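Local coordinates for protein flavodoxin (Bacteroides uniformis, PDB 4J8P) that binds flavin mononucleotide in a flavodoxin-like fold and probably serves in electron transfer, although its specific role has not been established, at residues G6-A11 / E28-T33. Residues are numbered along the deposited sequence; the frame is centred on the assembly and turned at random.
Sequences GKTLVA and EAVDGT
Thr33 grips strand 7-12 through both of its backbone polar groups: its N donates to Thr8 O at 2.9 Å, and its O accepts from Val10 N over 2.8 Å in a nearly straight bond (N-H...O 173°). The two bonds straddle Leu9, as in a parallel bridge between Leu9 and Thr33. Leu9 and Thr33 lie on one face of the sheet, where Leu9 CD1 rests 3.6 Å from Thr33 O and also touches CB and CG2 of the threonine, the two side chains crossing obliquely. On the other face, Val30 CG2 meets two methyl groups at once, Thr8 CG2 at 3.7 Å and Val10 CG2 at 3.8 Å. With OG1 of Thr8 anti to the carbonyl carbon (chi1 -61°), the other branch, CG2, stands anti to the backbone N and reaches Val30.

The example illustrates how a beta-alpha-beta unit of the flavodoxin fold closes: helix 18-30 ends, and the chain enters the edge strand 33-36 beside strand 7-12. The turn is made by a Schellman motif, in which Asp31 takes positive phi; Gly32, already extended, leads into the strand with its CA 3.2 Å from Thr8 O. Water reinforces the junction where the strands begin. One molecule joins Asp31 O to Thr8 N, 2.9 Å from each, while a second lies 2.7 Å from Thr33 OG1 and bonds weakly to Thr8 O.

Farther out, Ala23, Val26 and Ala27 of the helix pack on Val10, and Ile157 of helix 150-158 touches Val30. The opposite edge of strand 7-12 is held by strand 80-88, with backbone bonds from Leu9 to Thr82 and Tyr84.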
ATOM      1  N   GLY A   6     -16.440   6.645  10.997  1.00 41.05           N
ATOM      2  CA  GLY A   6     -16.629   7.139   9.637  1.00 38.99           C
ATOM      3  C   GLY A   6     -15.444   7.916   9.089  1.00 37.63           C
ATOM      4  O   GLY A   6     -15.607   8.690   8.142  1.00 36.76           O
ATOM      5  N   LYS A   7     -14.239   7.701   9.674  1.00 31.63           N
ATOM      6  CA  LYS A   7     -13.007   8.402   9.290  1.00 29.44           C
ATOM      7  C   LYS A   7     -12.287   7.695   8.144  1.00 29.04           C
ATOM      8  O   LYS A   7     -12.663   6.582   7.771  1.00 26.86           O
ATOM      9  CB  LYS A   7     -12.041   8.540  10.473  1.00 31.49           C
ATOM     10  CG  LYS A   7     -12.569   9.338  11.673  1.00 44.57           C
ATOM     11  CD  LYS A   7     -11.585  10.433  12.091  1.00 59.25           C
ATOM     12  CE  LYS A   7     -10.421   9.964  12.937  1.00 71.62           C
ATOM     13  NZ  LYS A   7     -10.807   9.773  14.362  1.00 84.62           N
ATOM     14  N   THR A   8     -11.280   8.371   7.564  1.00 24.29           N
ATOM     15  CA  THR A   8     -10.506   7.810   6.454  1.00 21.72           C
ATOM     16  C   THR A   8      -9.049   7.697   6.856  1.00 23.02           C
ATOM     17  O   THR A   8      -8.473   8.617   7.453  1.00 21.88           O
ATOM     18  CB  THR A   8     -10.685   8.651   5.166  1.00 25.26           C
ATOM     19  OG1 THR A   8     -12.072   8.629   4.790  1.00 25.16           O
ATOM     20  CG2 THR A   8      -9.811   8.152   3.996  1.00 21.42           C
ATOM     21  N   LEU A   9      -8.463   6.528   6.552  1.00 19.41           N
ATOM     22  CA  LEU A   9      -7.055   6.260   6.815  1.00 18.14           C
ATOM     23  C   LEU A   9      -6.327   6.197   5.496  1.00 19.74           C
ATOM     24  O   LEU A   9      -6.837   5.552   4.588  1.00 19.51           O
ATOM     25  CB  LEU A   9      -6.896   4.911   7.564  1.00 18.21           C
ATOM     26  CG  LEU A   9      -5.442   4.507   7.925  1.00 21.19           C
ATOM     27  CD1 LEU A   9      -4.841   5.501   8.938  1.00 21.53           C
ATOM     28  CD2 LEU A   9      -5.385   3.085   8.515  1.00 21.64           C
ATOM     29  N   VAL A  10      -5.143   6.850   5.369  1.00 17.02           N
ATOM     30  CA  VAL A  10      -4.320   6.681   4.165  1.00 16.54           C
ATOM     31  C   VAL A  10      -3.058   6.011   4.663  1.00 19.81           C
ATOM     32  O   VAL A  10      -2.214   6.681   5.272  1.00 19.79           O
ATOM     33  CB  VAL A  10      -4.058   7.986   3.384  1.00 19.49           C
ATOM     34  CG1 VAL A  10      -3.089   7.767   2.220  1.00 19.92           C
ATOM     35  CG2 VAL A  10      -5.373   8.578   2.894  1.00 19.37           C
ATOM     36  N   ALA A  11      -2.985   4.684   4.501  1.00 16.72           N
ATOM     37  CA  ALA A  11      -1.840   3.879   4.909  1.00 16.91           C
ATOM     38  C   ALA A  11      -0.938   3.652   3.712  1.00 17.75           C
ATOM     39  O   ALA A  11      -1.441   3.489   2.591  1.00 17.88           O
ATOM     40  CB  ALA A  11      -2.321   2.549   5.461  1.00 17.24           C
ATOM     41  N   GLU A  28      -4.243  14.475   1.974  1.00 23.99           N
ATOM     42  CA  GLU A  28      -4.710  15.861   1.939  1.00 26.96           C
ATOM     43  C   GLU A  28      -6.047  15.957   1.207  1.00 29.27           C
ATOM     44  O   GLU A  28      -6.986  16.607   1.714  1.00 30.32           O
ATOM     45  CB  GLU A  28      -3.653  16.761   1.277  1.00 29.69           C
ATOM     46  CG  GLU A  28      -2.429  16.975   2.151  1.00 45.84           C
ATOM     47  CD  GLU A  28      -2.546  18.005   3.262  1.00 83.31           C
ATOM     48  OE1 GLU A  28      -3.375  17.816   4.182  1.00 87.99           O
ATOM     49  OE2 GLU A  28      -1.743  18.965   3.250  1.00 86.74           O
ATOM     50  N   ALA A  29      -6.148  15.282   0.038  1.00 24.64           N
ATOM     51  CA  ALA A  29      -7.331  15.313  -0.815  1.00 25.79           C
ATOM     52  C   ALA A  29      -8.578  14.693  -0.160  1.00 28.17           C
ATOM     53  O   ALA A  29      -9.686  15.184  -0.406  1.00 28.43           O
ATOM     54  CB  ALA A  29      -7.039  14.637  -2.139  1.00 26.27           C
ATOM     55  N   VAL A  30      -8.406  13.654   0.692  1.00 23.75           N
ATOM     56  CA  VAL A  30      -9.537  12.978   1.364  1.00 23.02           C
ATOM     57  C   VAL A  30      -9.691  13.367   2.850  1.00 27.18           C
ATOM     58  O   VAL A  30     -10.580  12.815   3.501  1.00 28.70           O
ATOM     59  CB  VAL A  30      -9.421  11.419   1.237  1.00 24.42           C
ATOM     60  CG1 VAL A  30      -9.350  10.972  -0.218  1.00 23.85           C
ATOM     61  CG2 VAL A  30      -8.219  10.869   2.032  1.00 23.03           C
ATOM     62  N   ASP A  31      -8.833  14.280   3.394  1.00 25.01           N
ATOM     63  CA  ASP A  31      -8.815  14.687   4.813  0.60 25.90           C
ATOM     64  C   ASP A  31      -8.679  13.432   5.694  1.00 30.23           C
ATOM     65  O   ASP A  31      -9.427  13.223   6.660  1.00 31.30           O
ATOM     66  CB  ASP A  31     -10.047  15.541   5.202  0.60 29.13           C
ATOM     67  CG  ASP A  31      -9.906  16.244   6.544  0.60 38.39           C
ATOM     68  OD1 ASP A  31      -8.758  16.401   7.020  0.60 36.85           O
ATOM     69  OD2 ASP A  31     -10.945  16.638   7.119  0.60 45.28           O
ATOM     70  N   GLY A  32      -7.718  12.584   5.321  1.00 24.24           N
ATOM     71  CA  GLY A  32      -7.479  11.343   6.024  1.00 23.65           C
ATOM     72  C   GLY A  32      -6.287  11.394   6.945  1.00 26.57           C
ATOM     73  O   GLY A  32      -5.467  12.316   6.874  1.00 29.63           O
ATOM     74  N   THR A  33      -6.222  10.421   7.845  1.00 22.33           N
ATOM     75  CA  THR A  33      -5.085  10.246   8.745  1.00 22.28           C
ATOM     76  C   THR A  33      -3.953   9.646   7.926  1.00 25.29           C
ATOM     77  O   THR A  33      -4.154   8.623   7.263  1.00 23.87           O
ATOM     78  CB  THR A  33      -5.455   9.355   9.913  1.00 26.83           C
ATOM     79  OG1 THR A  33      -6.465  10.002  10.685  1.00 28.48           O
ATOM     80  CG2 THR A  33      -4.244   9.035  10.803  1.00 28.84           C
TER
HETATM   81  O   HOH W   1     -10.856  11.181   8.220  1.00 35.00           O
HETATM   82  O   HOH W   2      -8.928  10.721   9.967  1.00 45.13           O